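Local atomic coordinates of putative uncharacterized protein (Chaetomium thermophilum, PDB entry 5IJP), a protein that probably senses the cell's phosphate status through its SPX domain, a helical bundle that binds inositol hexakisphosphate at a basic surface pocket. Residues Asp21-Gly24 with Leu25-Asp28; Asp53-Ser56 with Arg57-Lys61; Tyr142-Ile145 with Lys146-Asp149. All coordinates share one frame; numbering follows the deposited sequence.

Interaction 1: residues Asp21-Gly24 with Leu25-Asp28; sequences DYDG and LKAD. With IHP (inositol hexakisphosphate), chain C.
D21 sits at the N-cap position, just ahead of helix 22-30, and its carbonyl takes the first backbone bond of the turn: L25 N reaches D21 O at 2.8 Å. The branch of L25 leans over the same oxygen, with CD1 3.4 Å from D21 O, before the side chain packs against L62 of helix 52-97.

Y22 comes next, and here the turn faces the ligand. Its carbonyl receives K26 N, while the two side chains slant across each other, Y22 CE2 lying 3.7 Å from K26 CE. In both residues CG is anti to the backbone N (chi1 -162° in Y22, -159° in K26), which sends ring and chain off the helix on the same side, where the inositol phosphate lies. The hydroxyl gives a hydrogen bond to O43 of the P3 phosphate, 2.7 Å from Y22 OH, and that oxygen lies in the plane of the ring. The lysine chain bends at chi3, and K26 NZ then meets O25 of the P5 phosphate at 3.1 Å; a weak bond to the ester oxygen O13 is longer.

D23 accepts A27 N through its backbone oxygen. Its carboxylate stays near the lysine without forming a salt bridge, D23 OD1 being 4.5 Å from K26 NZ. G24 O finishes the series by accepting D28 N.

F3 packs its ring against Y22, and K30, one turn beyond K26, also bonds the ligand. One face of a short helix thus offers a tyrosine and lysines to phosphate groups, forming part of the inositol polyphosphate pocket of the SPX domain.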
loop_
_atom_site.group_PDB
_atom_site.type_symbol
_atom_site.label_atom_id
_atom_site.label_comp_id
_atom_site.label_asym_id
_atom_site.label_seq_id
_atom_site.Cartn_x
_atom_site.Cartn_y
_atom_site.Cartn_z
ATOM N N ASP A 21 3.997 -1.337 -11.299
ATOM C CA ASP A 21 4.222 -1.835 -12.652
ATOM C C ASP A 21 5.556 -2.592 -12.601
ATOM O O ASP A 21 6.555 -2.162 -13.185
ATOM C CB ASP A 21 4.229 -0.683 -13.680
ATOM C CG ASP A 21 4.190 -1.104 -15.141
ATOM O OD1 ASP A 21 3.773 -2.252 -15.423
ATOM O OD2 ASP A 21 4.538 -0.273 -16.005
ATOM N N TYR A 22 5.562 -3.703 -11.834
ATOM C CA TYR A 22 6.707 -4.579 -11.584
ATOM C C TYR A 22 7.302 -5.127 -12.877
ATOM O O TYR A 22 8.522 -5.109 -13.032
ATOM C CB TYR A 22 6.313 -5.716 -10.625
ATOM C CG TYR A 22 7.490 -6.416 -9.982
ATOM C CD1 TYR A 22 8.071 -5.918 -8.818
ATOM C CD2 TYR A 22 8.000 -7.596 -10.513
ATOM C CE1 TYR A 22 9.148 -6.564 -8.215
ATOM C CE2 TYR A 22 9.077 -8.251 -9.918
ATOM C CZ TYR A 22 9.647 -7.732 -8.768
ATOM O OH TYR A 22 10.709 -8.372 -8.178
ATOM N N ASP A 23 6.441 -5.585 -13.807
ATOM C CA ASP A 23 6.849 -6.115 -15.109
ATOM C C ASP A 23 7.369 -5.001 -16.022
ATOM O O ASP A 23 8.283 -5.239 -16.814
ATOM C CB ASP A 23 5.689 -6.880 -15.772
ATOM C CG ASP A 23 5.269 -8.164 -15.070
ATOM O OD1 ASP A 23 5.737 -8.407 -13.934
ATOM O OD2 ASP A 23 4.463 -8.920 -15.653
ATOM N N GLY A 24 6.794 -3.804 -15.883
ATOM C CA GLY A 24 7.178 -2.616 -16.637
ATOM C C GLY A 24 8.539 -2.085 -16.232
ATOM O O GLY A 24 9.337 -1.707 -17.094
ATOM N N LEU A 25 8.812 -2.062 -14.911
ATOM C CA LEU A 25 10.085 -1.610 -14.339
ATOM C C LEU A 25 11.198 -2.635 -14.590
ATOM O O LEU A 25 12.353 -2.243 -14.770
ATOM C CB LEU A 25 9.947 -1.318 -12.833
ATOM C CG LEU A 25 9.168 -0.056 -12.443
ATOM C CD1 LEU A 25 8.492 -0.229 -11.100
ATOM C CD2 LEU A 25 10.065 1.175 -12.428
ATOM N N LYS A 26 10.843 -3.939 -14.608
ATOM C CA LYS A 26 11.756 -5.061 -14.865
ATOM C C LYS A 26 12.251 -5.001 -16.316
ATOM O O LYS A 26 13.432 -5.246 -16.570
ATOM C CB LYS A 26 11.040 -6.398 -14.605
ATOM C CG LYS A 26 11.972 -7.579 -14.335
ATOM C CD LYS A 26 11.253 -8.928 -14.448
ATOM C CE LYS A 26 10.417 -9.283 -13.238
ATOM N NZ LYS A 26 9.646 -10.537 -13.448
ATOM N N ALA A 27 11.341 -4.662 -17.256
ATOM C CA ALA A 27 11.621 -4.523 -18.686
ATOM C C ALA A 27 12.514 -3.309 -18.960
ATOM O O ALA A 27 13.326 -3.346 -19.886
ATOM C CB ALA A 27 10.319 -4.401 -19.462
ATOM N N ASP A 28 12.367 -2.244 -18.143
ATOM C CA ASP A 28 13.140 -1.001 -18.226
ATOM C C ASP A 28 14.615 -1.234 -17.867
ATOM O O ASP A 28 15.489 -0.552 -18.407
ATOM C CB ASP A 28 12.525 0.071 -17.312
ATOM C CG ASP A 28 13.024 1.473 -17.591
ATOM O OD1 ASP A 28 12.500 2.114 -18.526
ATOM O OD2 ASP A 28 13.933 1.934 -16.867
HETATM C C1 IHP C . 13.688 -13.238 -12.531
HETATM C C2 IHP C . 13.042 -14.029 -11.402
HETATM C C3 IHP C . 11.525 -13.902 -11.412
HETATM C C4 IHP C . 10.942 -14.257 -12.774
HETATM C C5 IHP C . 11.589 -13.460 -13.898
HETATM C C6 IHP C . 13.103 -13.616 -13.885
HETATM O O11 IHP C . 15.097 -13.552 -12.545
HETATM P P1 IHP C . 16.389 -12.581 -12.718
HETATM O O21 IHP C . 17.633 -13.305 -12.319
HETATM O O31 IHP C . 16.398 -12.155 -14.188
HETATM O O41 IHP C . 16.122 -11.343 -11.857
HETATM O O12 IHP C . 13.533 -13.509 -10.147
HETATM P P2 IHP C . 14.346 -14.341 -8.997
HETATM O O22 IHP C . 15.830 -14.151 -9.315
HETATM O O32 IHP C . 13.940 -15.781 -8.973
HETATM O O42 IHP C . 14.050 -13.624 -7.677
HETATM O O13 IHP C . 11.162 -12.544 -11.080
HETATM P P3 IHP C . 10.445 -11.949 -9.764
HETATM O O23 IHP C . 9.048 -11.553 -10.088
HETATM O O33 IHP C . 10.519 -13.018 -8.669
HETATM O O43 IHP C . 11.308 -10.770 -9.324
HETATM O O14 IHP C . 9.530 -13.961 -12.757
HETATM P P4 IHP C . 8.309 -15.039 -12.467
HETATM O O24 IHP C . 7.261 -14.271 -11.657
HETATM O O34 IHP C . 7.769 -15.565 -13.755
HETATM O O44 IHP C . 8.877 -16.146 -11.568
HETATM O O15 IHP C . 11.095 -13.974 -15.153
HETATM P P5 IHP C . 10.164 -13.334 -16.285
HETATM O O25 IHP C . 10.351 -11.812 -16.218
HETATM O O35 IHP C . 8.722 -13.654 -15.881
HETATM O O45 IHP C . 10.525 -13.897 -17.620
HETATM O O16 IHP C . 13.655 -12.720 -14.873
HETATM P P6 IHP C . 13.952 -12.838 -16.440
HETATM O O26 IHP C . 13.447 -14.215 -16.897
HETATM O O36 IHP C . 15.409 -12.641 -16.703
HETATM O O46 IHP C . 13.084 -11.770 -17.111
#

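Interaction 2: residues Asp53-Ser56 with Arg57-Lys61; sequences DDES and RFVSK
R57 starts with CG anti to its own nitrogen (chi1 -175°) and turns sharply at chi3 (65°), which folds the guanidinium back along the helix to D54. The aspartate has CG beside its backbone N, and the two side chains lie alongside each other with their ends in the same direction. R57 NH1 meets D54 OD1 at 2.8 Å in a fairly straight salt-bridging hydrogen bond; the oxygen uses its anti lone pair and lies in the guanidinium plane. A second, weak bond runs from R57 NH2 to the same OD1 at 3.4 Å. The carboxylate and guanidinium planes are turned 66° apart, so this is no flat, two-oxygen pairing. D54 O lies over one guanidinium face.

The acid has other partners: OD1 is also bonded to S33 OG, and OD2 to T51 OG1. R57 in turn sends NE to D28 OD1 in helix 22-30. The i to i+3 pair on the first turns of helix 52-97, one of the long helices of the SPX bundle, therefore ties that helix to the shorter one beside it. A leucine in place of R57 would probably leave the carboxylates of D54 and D28 without their shared positive partner and remove the link between the two helices made there, with D54 held by its hydroxyl partners alone.

Beneath these side chains the backbone is regular, with V59 N bonding E55 O at 3.0 Å. S60 adds a side-chain bond: S60 OG donates to S56 O at 2.9 Å, and because S60 N uses that carbonyl as well, S56 O carries two donors. The carboxylate of E55 passes obliquely by V59 CG2 and is bonded at OE1 by W50 NE1. F58 turns its ring to helix 22-30, where it packs on L25 and L29.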
loop_
_atom_site.group_PDB
_atom_site.type_symbol
_atom_site.label_atom_id
_atom_site.label_comp_id
_atom_site.label_asym_id
_atom_site.label_seq_id
_atom_site.Cartn_x
_atom_site.Cartn_y
_atom_site.Cartn_z
ATOM N N ASP A 53 21.993 8.232 -18.062
ATOM C CA ASP A 53 20.744 8.513 -18.777
ATOM C C ASP A 53 19.716 7.406 -18.536
ATOM O O ASP A 53 18.528 7.702 -18.401
ATOM C CB ASP A 53 20.998 8.692 -20.284
ATOM C CG ASP A 53 21.969 9.805 -20.639
ATOM O OD1 ASP A 53 21.779 10.941 -20.149
ATOM O OD2 ASP A 53 22.890 9.552 -21.444
ATOM N N ASP A 54 20.176 6.136 -18.476
ATOM C CA ASP A 54 19.332 4.967 -18.208
ATOM C C ASP A 54 18.843 5.010 -16.760
ATOM O O ASP A 54 17.693 4.659 -16.488
ATOM C CB ASP A 54 20.102 3.657 -18.464
ATOM C CG ASP A 54 20.474 3.392 -19.912
ATOM O OD1 ASP A 54 19.596 3.549 -20.791
ATOM O OD2 ASP A 54 21.619 2.963 -20.158
ATOM N N GLU A 55 19.723 5.468 -15.843
ATOM C CA GLU A 55 19.467 5.619 -14.412
ATOM C C GLU A 55 18.412 6.702 -14.155
ATOM O O GLU A 55 17.494 6.469 -13.371
ATOM C CB GLU A 55 20.776 5.940 -13.670
ATOM C CG GLU A 55 20.664 5.909 -12.152
ATOM C CD GLU A 55 20.564 4.552 -11.480
ATOM O OE1 GLU A 55 20.936 3.532 -12.106
ATOM O OE2 GLU A 55 20.162 4.519 -10.296
ATOM N N SER A 56 18.538 7.871 -14.827
ATOM C CA SER A 56 17.610 9.003 -14.719
ATOM C C SER A 56 16.204 8.624 -15.195
ATOM O O SER A 56 15.219 9.067 -14.603
ATOM C CB SER A 56 18.130 10.198 -15.512
ATOM O OG SER A 56 19.381 10.641 -15.012
ATOM N N ARG A 57 16.123 7.784 -16.248
ATOM C CA ARG A 57 14.882 7.276 -16.834
ATOM C C ARG A 57 14.187 6.312 -15.862
ATOM O O ARG A 57 12.967 6.395 -15.700
ATOM C CB ARG A 57 15.179 6.586 -18.182
ATOM C CG ARG A 57 13.940 6.116 -18.948
ATOM C CD ARG A 57 14.278 5.231 -20.138
ATOM N NE ARG A 57 14.882 3.957 -19.737
ATOM C CZ ARG A 57 16.131 3.596 -20.020
ATOM N NH1 ARG A 57 16.920 4.400 -20.722
ATOM N NH2 ARG A 57 16.595 2.423 -19.612
ATOM N N PHE A 58 14.962 5.408 -15.221
ATOM C CA PHE A 58 14.446 4.423 -14.267
ATOM C C PHE A 58 13.923 5.068 -12.983
ATOM O O PHE A 58 12.840 4.696 -12.534
ATOM C CB PHE A 58 15.488 3.329 -13.964
ATOM C CG PHE A 58 14.984 2.196 -13.096
ATOM C CD1 PHE A 58 14.152 1.212 -13.620
ATOM C CD2 PHE A 58 15.357 2.103 -11.761
ATOM C CE1 PHE A 58 13.686 0.167 -12.816
ATOM C CE2 PHE A 58 14.895 1.053 -10.960
ATOM C CZ PHE A 58 14.064 0.092 -11.494
ATOM N N VAL A 59 14.681 6.029 -12.404
ATOM C CA VAL A 59 14.310 6.751 -11.176
ATOM C C VAL A 59 12.994 7.515 -11.381
ATOM O O VAL A 59 12.106 7.418 -10.532
ATOM C CB VAL A 59 15.460 7.647 -10.629
ATOM C CG1 VAL A 59 15.009 8.488 -9.436
ATOM C CG2 VAL A 59 16.671 6.804 -10.245
ATOM N N SER A 60 12.853 8.216 -12.529
ATOM C CA SER A 60 11.647 8.963 -12.902
ATOM C C SER A 60 10.434 8.033 -13.032
ATOM O O SER A 60 9.347 8.388 -12.577
ATOM C CB SER A 60 11.869 9.730 -14.202
ATOM O OG SER A 60 12.880 10.712 -14.046
ATOM N N LYS A 61 10.635 6.835 -13.622
ATOM C CA LYS A 61 9.599 5.814 -13.794
ATOM C C LYS A 61 9.226 5.175 -12.451
ATOM O O LYS A 61 8.056 4.859 -12.232
ATOM C CB LYS A 61 10.057 4.742 -14.792
#

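Interaction 3: residues Tyr142-Ile145 with Lys146-Asp149; sequences YKII and KKHD. With IHP (inositol hexakisphosphate), chain C.
K147, joined to K143 through a backbone bond from K147 N to K143 O of 3.0 Å, carries the ligand contact of this turn. K147 NZ donates to O41 of the P1 phosphate at 2.8 Å, and more weakly to O43 of the P3 phosphate at 3.4 Å, so one ammonium bridges two phosphate groups. The side chain leaves with CG anti to the backbone N (chi1 -165°) and then bends at both chi3 and chi4, swinging CE to within 3.4 Å of O43. Lower on the chain, K147 CD lies 4.2 Å from I144 CD1, a loose apolar contact just short of the lysine's charged end.

One residue further along, H148 sits on a different side of the helix. Its backbone N bonds I144 O, and its ring donates in plane from ND1 to D149 OD1, 3.2 Å away and met nearly along the carboxylate C-O axis. At its other nitrogen, NE2, the ring has a probable hydrogen bond to E55 OE1. Held between two carboxylates, the imidazole is likely to favour the positively charged form. F58 lies nearly parallel to it, while W50 meets it with planes almost perpendicular. D149 OD1 has a second donor, L156 N, and the backbone N of D149 bonds I145 O at 3.1 Å; the histidine's partner is thus itself fixed to the chain beyond the helix.

This turn lies near the C-terminal end of helix 110-151 and is hemmed in on several sides. K143 and I144 touch helix 22-30 through Y22 and L25, I145 packs on F160 and L164 of helix 157-165, and both isoleucines reach L62 of helix 52-97.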
loop_
_atom_site.group_PDB
_atom_site.type_symbol
_atom_site.label_atom_id
_atom_site.label_comp_id
_atom_site.label_asym_id
_atom_site.label_seq_id
_atom_site.Cartn_x
_atom_site.Cartn_y
_atom_site.Cartn_z
ATOM N N TYR A 142 10.643 -2.809 -2.893
ATOM C CA TYR A 142 11.794 -3.400 -2.200
ATOM C C TYR A 142 12.517 -4.424 -3.086
ATOM O O TYR A 142 13.749 -4.435 -3.123
ATOM C CB TYR A 142 11.335 -4.067 -0.893
ATOM C CG TYR A 142 12.344 -3.992 0.230
ATOM C CD1 TYR A 142 12.285 -2.976 1.179
ATOM C CD2 TYR A 142 13.344 -4.951 0.360
ATOM C CE1 TYR A 142 13.209 -2.906 2.222
ATOM C CE2 TYR A 142 14.277 -4.888 1.393
ATOM C CZ TYR A 142 14.204 -3.865 2.325
ATOM O OH TYR A 142 15.120 -3.802 3.348
ATOM N N LYS A 143 11.745 -5.264 -3.808
ATOM C CA LYS A 143 12.270 -6.297 -4.701
ATOM C C LYS A 143 12.848 -5.726 -5.994
ATOM O O LYS A 143 13.899 -6.195 -6.433
ATOM C CB LYS A 143 11.198 -7.352 -5.009
ATOM C CG LYS A 143 11.578 -8.760 -4.574
ATOM C CD LYS A 143 10.803 -9.202 -3.340
ATOM C CE LYS A 143 11.128 -10.622 -2.950
ATOM N NZ LYS A 143 10.299 -11.079 -1.805
ATOM N N ILE A 144 12.168 -4.729 -6.607
ATOM C CA ILE A 144 12.610 -4.114 -7.864
ATOM C C ILE A 144 13.862 -3.227 -7.656
ATOM O O ILE A 144 14.697 -3.156 -8.561
ATOM C CB ILE A 144 11.450 -3.392 -8.620
ATOM C CG1 ILE A 144 11.721 -3.303 -10.137
ATOM C CG2 ILE A 144 11.080 -2.029 -8.029
ATOM C CD1 ILE A 144 11.207 -4.486 -10.954
ATOM N N ILE A 145 14.006 -2.588 -6.468
ATOM C CA ILE A 145 15.168 -1.756 -6.131
ATOM C C ILE A 145 16.408 -2.651 -5.947
ATOM O O ILE A 145 17.479 -2.308 -6.453
ATOM C CB ILE A 145 14.880 -0.783 -4.944
ATOM C CG1 ILE A 145 14.015 0.403 -5.427
ATOM C CG2 ILE A 145 16.171 -0.272 -4.272
ATOM C CD1 ILE A 145 13.114 1.054 -4.371
ATOM N N LYS A 146 16.244 -3.819 -5.283
ATOM C CA LYS A 146 17.331 -4.784 -5.088
ATOM C C LYS A 146 17.704 -5.453 -6.419
ATOM O O LYS A 146 18.871 -5.795 -6.618
ATOM C CB LYS A 146 16.976 -5.835 -4.028
ATOM C CG LYS A 146 18.200 -6.335 -3.270
ATOM C CD LYS A 146 18.020 -7.742 -2.730
ATOM C CE LYS A 146 19.297 -8.246 -2.104
ATOM N NZ LYS A 146 19.237 -9.702 -1.820
ATOM N N LYS A 147 16.715 -5.613 -7.330
ATOM C CA LYS A 147 16.896 -6.180 -8.670
ATOM C C LYS A 147 17.745 -5.220 -9.513
ATOM O O LYS A 147 18.588 -5.674 -10.286
ATOM C CB LYS A 147 15.533 -6.426 -9.340
ATOM C CG LYS A 147 15.589 -7.335 -10.568
ATOM C CD LYS A 147 14.254 -7.375 -11.313
ATOM C CE LYS A 147 13.348 -8.510 -10.887
ATOM N NZ LYS A 147 13.789 -9.816 -11.447
ATOM N N HIS A 148 17.525 -3.895 -9.343
ATOM C CA HIS A 148 18.257 -2.818 -10.016
ATOM C C HIS A 148 19.725 -2.830 -9.572
ATOM O O HIS A 148 20.617 -2.766 -10.417
ATOM C CB HIS A 148 17.592 -1.455 -9.718
ATOM C CG HIS A 148 18.388 -0.264 -10.160
ATOM N ND1 HIS A 148 19.265 0.374 -9.303
ATOM C CD2 HIS A 148 18.406 0.372 -11.354
ATOM C CE1 HIS A 148 19.795 1.362 -10.004
ATOM N NE2 HIS A 148 19.303 1.405 -11.240
ATOM N N ASP A 149 19.965 -2.942 -8.249
ATOM C CA ASP A 149 21.295 -2.985 -7.633
ATOM C C ASP A 149 22.090 -4.238 -8.022
ATOM O O ASP A 149 23.321 -4.189 -8.057
ATOM C CB ASP A 149 21.179 -2.873 -6.102
ATOM C CG ASP A 149 20.594 -1.569 -5.577
ATOM O OD1 ASP A 149 20.045 -0.787 -6.389
ATOM O OD2 ASP A 149 20.684 -1.330 -4.354
HETATM C C1 IHP C . 13.688 -13.238 -12.531
HETATM C C2 IHP C . 13.042 -14.029 -11.402
HETATM C C3 IHP C . 11.525 -13.902 -11.412
HETATM C C4 IHP C . 10.942 -14.257 -12.774
HETATM C C5 IHP C . 11.589 -13.460 -13.898
HETATM C C6 IHP C . 13.103 -13.616 -13.885
HETATM O O11 IHP C . 15.097 -13.552 -12.545
HETATM P P1 IHP C . 16.389 -12.581 -12.718
HETATM O O21 IHP C . 17.633 -13.305 -12.319
HETATM O O31 IHP C . 16.398 -12.155 -14.188
HETATM O O41 IHP C . 16.122 -11.343 -11.857
HETATM O O12 IHP C . 13.533 -13.509 -10.147
HETATM P P2 IHP C . 14.346 -14.341 -8.997
HETATM O O22 IHP C . 15.830 -14.151 -9.315
HETATM O O32 IHP C . 13.940 -15.781 -8.973
HETATM O O42 IHP C . 14.050 -13.624 -7.677
HETATM O O13 IHP C . 11.162 -12.544 -11.080
HETATM P P3 IHP C . 10.445 -11.949 -9.764
HETATM O O23 IHP C . 9.048 -11.553 -10.088
HETATM O O33 IHP C . 10.519 -13.018 -8.669
HETATM O O43 IHP C . 11.308 -10.770 -9.324
HETATM O O14 IHP C . 9.530 -13.961 -12.757
HETATM P P4 IHP C . 8.309 -15.039 -12.467
HETATM O O24 IHP C . 7.261 -14.271 -11.657
HETATM O O34 IHP C . 7.769 -15.565 -13.755
HETATM O O44 IHP C . 8.877 -16.146 -11.568
HETATM O O15 IHP C . 11.095 -13.974 -15.153
HETATM P P5 IHP C . 10.164 -13.334 -16.285
HETATM O O25 IHP C . 10.351 -11.812 -16.218
HETATM O O35 IHP C . 8.722 -13.654 -15.881
HETATM O O45 IHP C . 10.525 -13.897 -17.620
HETATM O O16 IHP C . 13.655 -12.720 -14.873
HETATM P P6 IHP C . 13.952 -12.838 -16.440
HETATM O O26 IHP C . 13.447 -14.215 -16.897
HETATM O O36 IHP C . 15.409 -12.641 -16.703
HETATM O O46 IHP C . 13.084 -11.770 -17.111
#

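Along the chain the three come in series: interaction 1 on helix 22-30, interaction 2 at the start of helix 52-97, interaction 3 near the end of helix 110-151. They gather at one end of the elongated bundle, with centres about 12 Å (1 and 2), 11 Å (1 and 3) and 14 Å (2 and 3) apart. Helix 22-30 touches both long helices here, and the long helices also meet each other directly. Interactions 1 and 3 share the inositol hexakisphosphate, which they reach from two helices, whereas interaction 2 stands back from it, the side chain of F58 being about 11 Å away. The ligand is held by helices 22-30 and 110-151 together with the N-terminal residues, with helix 52-97 packed behind them.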